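Local coordinates for EvdO1 (PDB 4XBZ), which probably catalyses an oxidative cyclization in orthosomycin biosynthesis, as a metal-dependent oxygenase of the phytanoyl-CoA dioxygenase family with a double-stranded beta-helix fold, at residues H160-L165 and T242-P247; W195-S200 and T223-A228. All blocks are in the same frame, centred on the assembly; numbering follows the deposited sequence.

Interaction 1. Residues H160-L165 and T242-P247. With NI (nickel (II) ion), chain I.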
loop_
_atom_site.group_PDB
_atom_site.type_symbol
_atom_site.label_atom_id
_atom_site.label_comp_id
_atom_site.label_asym_id
_atom_site.label_seq_id
_atom_site.Cartn_x
_atom_site.Cartn_y
_atom_site.Cartn_z
ATOM N N HIS A 160 -17.848 14.315 -2.859
ATOM C CA HIS A 160 -17.174 14.488 -1.589
ATOM C C HIS A 160 -16.032 13.501 -1.447
ATOM O O HIS A 160 -16.003 12.461 -2.106
ATOM C CB HIS A 160 -18.171 14.299 -0.440
ATOM C CG HIS A 160 -18.662 12.889 -0.311
ATOM N ND1 HIS A 160 -19.503 12.307 -1.236
ATOM C CD2 HIS A 160 -18.404 11.933 0.614
ATOM C CE1 HIS A 160 -19.756 11.058 -0.878
ATOM N NE2 HIS A 160 -19.098 10.807 0.241
ATOM N N ARG A 161 -15.088 13.848 -0.583
ATOM C CA ARG A 161 -14.156 12.888 -0.018
ATOM C C ARG A 161 -14.744 12.361 1.281
ATOM O O ARG A 161 -15.539 13.044 1.926
ATOM C CB ARG A 161 -12.801 13.531 0.249
ATOM C CG ARG A 161 -11.891 13.649 -0.950
ATOM C CD ARG A 161 -10.536 14.218 -0.505
ATOM N NE ARG A 161 -9.529 14.077 -1.551
ATOM C CZ ARG A 161 -8.397 14.775 -1.600
ATOM N NH1 ARG A 161 -8.125 15.673 -0.658
ATOM N NH2 ARG A 161 -7.532 14.568 -2.590
ATOM N N ASP A 162 -14.361 11.148 1.660
ATOM C CA ASP A 162 -14.712 10.622 2.972
ATOM C C ASP A 162 -13.751 11.217 4.000
ATOM O O ASP A 162 -12.651 11.624 3.643
ATOM C CB ASP A 162 -14.676 9.089 2.964
ATOM C CG ASP A 162 -15.758 8.491 2.060
ATOM O OD1 ASP A 162 -16.880 9.035 2.056
ATOM O OD2 ASP A 162 -15.501 7.494 1.355
ATOM N N ALA A 163 -14.162 11.300 5.264
ATOM C CA ALA A 163 -13.332 11.970 6.267
ATOM C C ALA A 163 -12.083 11.172 6.610
ATOM O O ALA A 163 -12.171 10.050 7.111
ATOM C CB ALA A 163 -14.123 12.243 7.532
ATOM N N GLY A 164 -10.918 11.763 6.358
ATOM C CA GLY A 164 -9.670 11.151 6.770
ATOM C C GLY A 164 -9.211 11.598 8.146
ATOM O O GLY A 164 -8.563 10.827 8.862
ATOM N N LEU A 165 -9.557 12.841 8.498
ATOM C CA LEU A 165 -9.038 13.549 9.679
ATOM C C LEU A 165 -7.506 13.796 9.598
ATOM O O LEU A 165 -6.875 14.134 10.605
ATOM C CB LEU A 165 -9.417 12.795 10.997
ATOM C CG LEU A 165 -8.878 13.238 12.384
ATOM C CD1 LEU A 165 -9.948 13.301 13.475
ATOM C CD2 LEU A 165 -7.636 12.413 12.853
ATOM N N THR A 242 -10.556 9.729 -2.852
ATOM C CA THR A 242 -11.137 9.799 -4.187
ATOM C C THR A 242 -12.490 10.487 -4.117
ATOM O O THR A 242 -13.377 10.048 -3.388
ATOM C CB THR A 242 -11.305 8.423 -4.831
ATOM O OG1 THR A 242 -10.056 7.722 -4.794
ATOM C CG2 THR A 242 -11.777 8.572 -6.280
ATOM N N LEU A 243 -12.625 11.575 -4.867
ATOM C CA LEU A 243 -13.889 12.293 -4.994
ATOM C C LEU A 243 -14.958 11.386 -5.601
ATOM O O LEU A 243 -14.737 10.774 -6.646
ATOM C CB LEU A 243 -13.707 13.553 -5.846
ATOM C CG LEU A 243 -14.831 14.581 -5.718
ATOM C CD1 LEU A 243 -14.894 15.105 -4.295
ATOM C CD2 LEU A 243 -14.649 15.730 -6.703
ATOM N N HIS A 244 -16.102 11.272 -4.923
ATOM C CA HIS A 244 -17.211 10.480 -5.463
ATOM C C HIS A 244 -18.589 11.041 -5.127
ATOM O O HIS A 244 -18.735 11.911 -4.268
ATOM C CB HIS A 244 -17.131 9.022 -4.990
ATOM C CG HIS A 244 -17.055 8.863 -3.506
ATOM N ND1 HIS A 244 -15.953 9.250 -2.772
ATOM C CD2 HIS A 244 -17.935 8.343 -2.618
ATOM C CE1 HIS A 244 -16.161 8.985 -1.496
ATOM N NE2 HIS A 244 -17.353 8.428 -1.378
ATOM N N GLY A 245 -19.599 10.515 -5.816
ATOM C CA GLY A 245 -20.962 10.999 -5.690
ATOM C C GLY A 245 -21.928 10.168 -6.516
ATOM O O GLY A 245 -21.536 9.219 -7.204
ATOM N N ALA A 246 -23.201 10.522 -6.458
ATOM C CA ALA A 246 -24.218 9.734 -7.146
ATOM C C ALA A 246 -25.367 10.635 -7.553
ATOM O O ALA A 246 -25.616 11.641 -6.891
ATOM C CB ALA A 246 -24.702 8.585 -6.256
ATOM N N PRO A 247 -26.063 10.289 -8.651
ATOM C CA PRO A 247 -27.189 11.102 -9.116
ATOM C C PRO A 247 -28.436 10.797 -8.303
ATOM O O PRO A 247 -28.498 9.728 -7.695
ATOM C CB PRO A 247 -27.374 10.637 -10.565
ATOM C CG PRO A 247 -27.084 9.155 -10.468
ATOM C CD PRO A 247 -25.972 9.026 -9.413
HETATM NI NI NI I . -18.655 8.433 0.557
#
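H160 and H244 face each other as an antiparallel hydrogen-bonded pair and send both imidazoles to the same face of the sheet, where they meet at one nickel ion. Their backbones are tied twice: H160 N gives a hydrogen bond to H244 O (2.9 Å), and H244 N returns one to H160 O. In both histidines CG sits between the backbone N and the carbonyl carbon (chi1 68° in H160, 54° in H244), which sets the rings obliquely, each with the other's CE1 over one face, planes 48° apart. Each NE2 thus aims at the metal, H160 NE2 at 2.4 Å and H244 NE2 at 2.3 Å. D162, just past the strand end, completes the protein ligands through OD1, 2.4 Å from the nickel. Its OD2 lies at the edge of the H244 ring, near its plane, 3.3 Å from H244 CE1, with the carboxylate turned steeply against the ring, and is hydrogen-bonded to H238 NE2. The rotation of H244 is fixed from behind: H244 ND1 donates almost in its ring plane to T242 O (2.8 Å). H160 ND1 is likewise bonded to A158 O. Beneath, L243 folds CD1 against H160 N at 3.4 Å. Two histidines and one aspartate form the facial triad of non-haem iron oxygenases; nickel probably stands in for iron here, and the bonds from both ND1 atoms to backbone carbonyls are consistent with each NE2 offering its lone pair to the metal.

Interaction 2. Residues W195-S200 and T223-A228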
loop_
_atom_site.group_PDB
_atom_site.type_symbol
_atom_site.label_atom_id
_atom_site.label_comp_id
_atom_site.label_asym_id
_atom_site.label_seq_id
_atom_site.Cartn_x
_atom_site.Cartn_y
_atom_site.Cartn_z
ATOM N N TRP A 195 -20.274 7.068 -8.787
ATOM C CA TRP A 195 -19.321 7.586 -9.762
ATOM C C TRP A 195 -18.119 8.166 -9.021
ATOM O O TRP A 195 -18.231 8.635 -7.894
ATOM C CB TRP A 195 -19.960 8.649 -10.666
ATOM C CG TRP A 195 -21.095 8.141 -11.522
ATOM C CD1 TRP A 195 -22.351 7.823 -11.106
ATOM C CD2 TRP A 195 -21.076 7.915 -12.940
ATOM N NE1 TRP A 195 -23.111 7.403 -12.165
ATOM C CE2 TRP A 195 -22.355 7.446 -13.304
ATOM C CE3 TRP A 195 -20.103 8.054 -13.934
ATOM C CZ2 TRP A 195 -22.690 7.118 -14.618
ATOM C CZ3 TRP A 195 -20.433 7.726 -15.239
ATOM C CH2 TRP A 195 -21.719 7.269 -15.571
ATOM N N CYS A 196 -16.958 8.134 -9.643
ATOM C CA CYS A 196 -15.817 8.735 -8.982
ATOM C C CYS A 196 -14.871 9.366 -9.977
ATOM O O CYS A 196 -14.896 9.034 -11.166
ATOM C CB CYS A 196 -15.090 7.695 -8.142
ATOM S SG CYS A 196 -14.513 6.331 -9.099
ATOM N N ILE A 197 -14.044 10.284 -9.489
ATOM C CA ILE A 197 -13.016 10.882 -10.331
ATOM C C ILE A 197 -11.664 10.215 -10.076
ATOM O O ILE A 197 -11.016 10.473 -9.056
ATOM C CB ILE A 197 -12.919 12.397 -10.108
ATOM C CG1 ILE A 197 -14.266 13.046 -10.437
ATOM C CG2 ILE A 197 -11.782 12.988 -10.968
ATOM C CD1 ILE A 197 -14.391 14.473 -10.010
ATOM N N PRO A 198 -11.246 9.344 -11.003
ATOM C CA PRO A 198 -9.953 8.649 -10.887
ATOM C C PRO A 198 -8.809 9.620 -10.586
ATOM O O PRO A 198 -8.809 10.729 -11.114
ATOM C CB PRO A 198 -9.761 8.003 -12.269
ATOM C CG PRO A 198 -11.125 7.940 -12.867
ATOM C CD PRO A 198 -11.912 9.087 -12.296
ATOM N N GLU A 199 -7.888 9.215 -9.717
ATOM C CA GLU A 199 -6.689 9.989 -9.398
ATOM C C GLU A 199 -6.970 11.284 -8.645
ATOM O O GLU A 199 -6.042 12.031 -8.337
ATOM C CB GLU A 199 -5.887 10.313 -10.668
ATOM C CG GLU A 199 -5.563 9.115 -11.523
ATOM C CD GLU A 199 -4.668 9.462 -12.709
ATOM O OE1 GLU A 199 -4.440 10.660 -12.966
ATOM O OE2 GLU A 199 -4.169 8.534 -13.368
ATOM N N SER A 200 -8.223 11.550 -8.297
ATOM C CA SER A 200 -8.493 12.727 -7.469
ATOM C C SER A 200 -8.005 12.490 -6.042
ATOM O O SER A 200 -7.941 13.424 -5.243
ATOM C CB SER A 200 -9.987 13.092 -7.477
ATOM O OG SER A 200 -10.802 12.017 -7.033
ATOM N N THR A 223 -18.845 13.943 -16.559
ATOM C CA THR A 223 -17.702 14.022 -17.468
ATOM C C THR A 223 -16.390 14.062 -16.680
ATOM O O THR A 223 -16.206 14.884 -15.781
ATOM C CB THR A 223 -17.799 15.245 -18.425
ATOM O OG1 THR A 223 -17.810 16.462 -17.669
ATOM C CG2 THR A 223 -19.067 15.164 -19.277
ATOM N N GLY A 224 -15.483 13.155 -17.018
ATOM C CA GLY A 224 -14.234 13.042 -16.290
ATOM C C GLY A 224 -14.384 12.097 -15.117
ATOM O O GLY A 224 -13.419 11.831 -14.412
ATOM N N ALA A 225 -15.605 11.604 -14.909
ATOM C CA ALA A 225 -15.889 10.602 -13.884
ATOM C C ALA A 225 -16.118 9.217 -14.496
ATOM O O ALA A 225 -16.443 9.084 -15.667
ATOM C CB ALA A 225 -17.101 11.017 -13.059
ATOM N N VAL A 226 -15.942 8.179 -13.698
ATOM C CA VAL A 226 -16.218 6.835 -14.179
ATOM C C VAL A 226 -17.219 6.174 -13.244
ATOM O O VAL A 226 -17.235 6.454 -12.045
ATOM C CB VAL A 226 -14.933 5.979 -14.284
ATOM C CG1 VAL A 226 -14.067 6.482 -15.417
ATOM C CG2 VAL A 226 -14.165 6.011 -12.983
ATOM N N PRO A 227 -18.079 5.311 -13.800
ATOM C CA PRO A 227 -19.110 4.684 -12.976
ATOM C C PRO A 227 -18.625 3.372 -12.391
ATOM O O PRO A 227 -17.785 2.670 -12.971
ATOM C CB PRO A 227 -20.250 4.451 -13.967
ATOM C CG PRO A 227 -19.523 4.182 -15.276
ATOM C CD PRO A 227 -18.209 4.946 -15.226
ATOM N N ALA A 228 -19.176 3.041 -11.239
ATOM C CA ALA A 228 -18.861 1.795 -10.592
ATOM C C ALA A 228 -20.009 0.811 -10.803
ATOM O O ALA A 228 -20.932 0.748 -9.980
ATOM C CB ALA A 228 -18.605 2.041 -9.115
#
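P227 lies on the indole of W195: P227 CB stands 3.4 Å from the centroid of the six-membered ring and 5° off its normal, a CH-pi contact over the face. W195 CG is anti to the carbonyl carbon (chi1 -63°), and this swings the benzo half back across the partner strand, where W195 CE3 comes within 3.4 Å of P227 N and the edge of the ring reaches towards A225 O. Under this lid the backbones pair antiparallel. W195 and P227 form a non-hydrogen-bonded pair; C196 and V226 form the hydrogen-bonded one, C196 N to V226 O and V226 N to C196 O both measuring 2.9 Å.

On the face holding C196 and V226, P198 CG packs against V226 CG2 at 3.6 Å; C196 SG rests on the same methyl more distantly, at 3.9 Å. The contact slackens towards G224, where I197 CG2 and G224 O are 4.0 Å apart and the chain reaches solvent. Replacing W195 by an alanine would probably take the aromatic face from P227 and open a gap beside A225. Beyond I197 the chain reverses in a type II beta turn, I197 O accepting from both S200 N and S200 OG.

Strand 226-228 is an edge strand, within this chain, of a four-stranded antiparallel sheet, one of the two in this double-stranded beta-helix. On the far side of strand 194-196 runs strand 244-246, W159 of strand 157-160 lies against W195, I197 and A225, W220 meets the W195 ring edge-to-face, and helix 205-217 lies in the connection between the two segments.

Overall arrangement
From the N terminus the chain first reaches 160-165, at the end of strand 157-160, then 195-200 on strand 194-196. After helix 205-217 it returns as 223-228, closing the short loop of interaction 2; only at 242-247 does interaction 1 close the longer loop, inside which interaction 2 is nested. All four reach the smaller antiparallel sheet, ordered 157-160, 244-246, 194-196, 226-228, so interaction 1 joins its first two strands and interaction 2 its last two. Strands 244-246 and 194-196 link the pairs. The centres of the two interactions are about 11 Å apart, bridged by probable hydrogen bonds from L243 N to S200 OG and from R161 NH2 to S200 O.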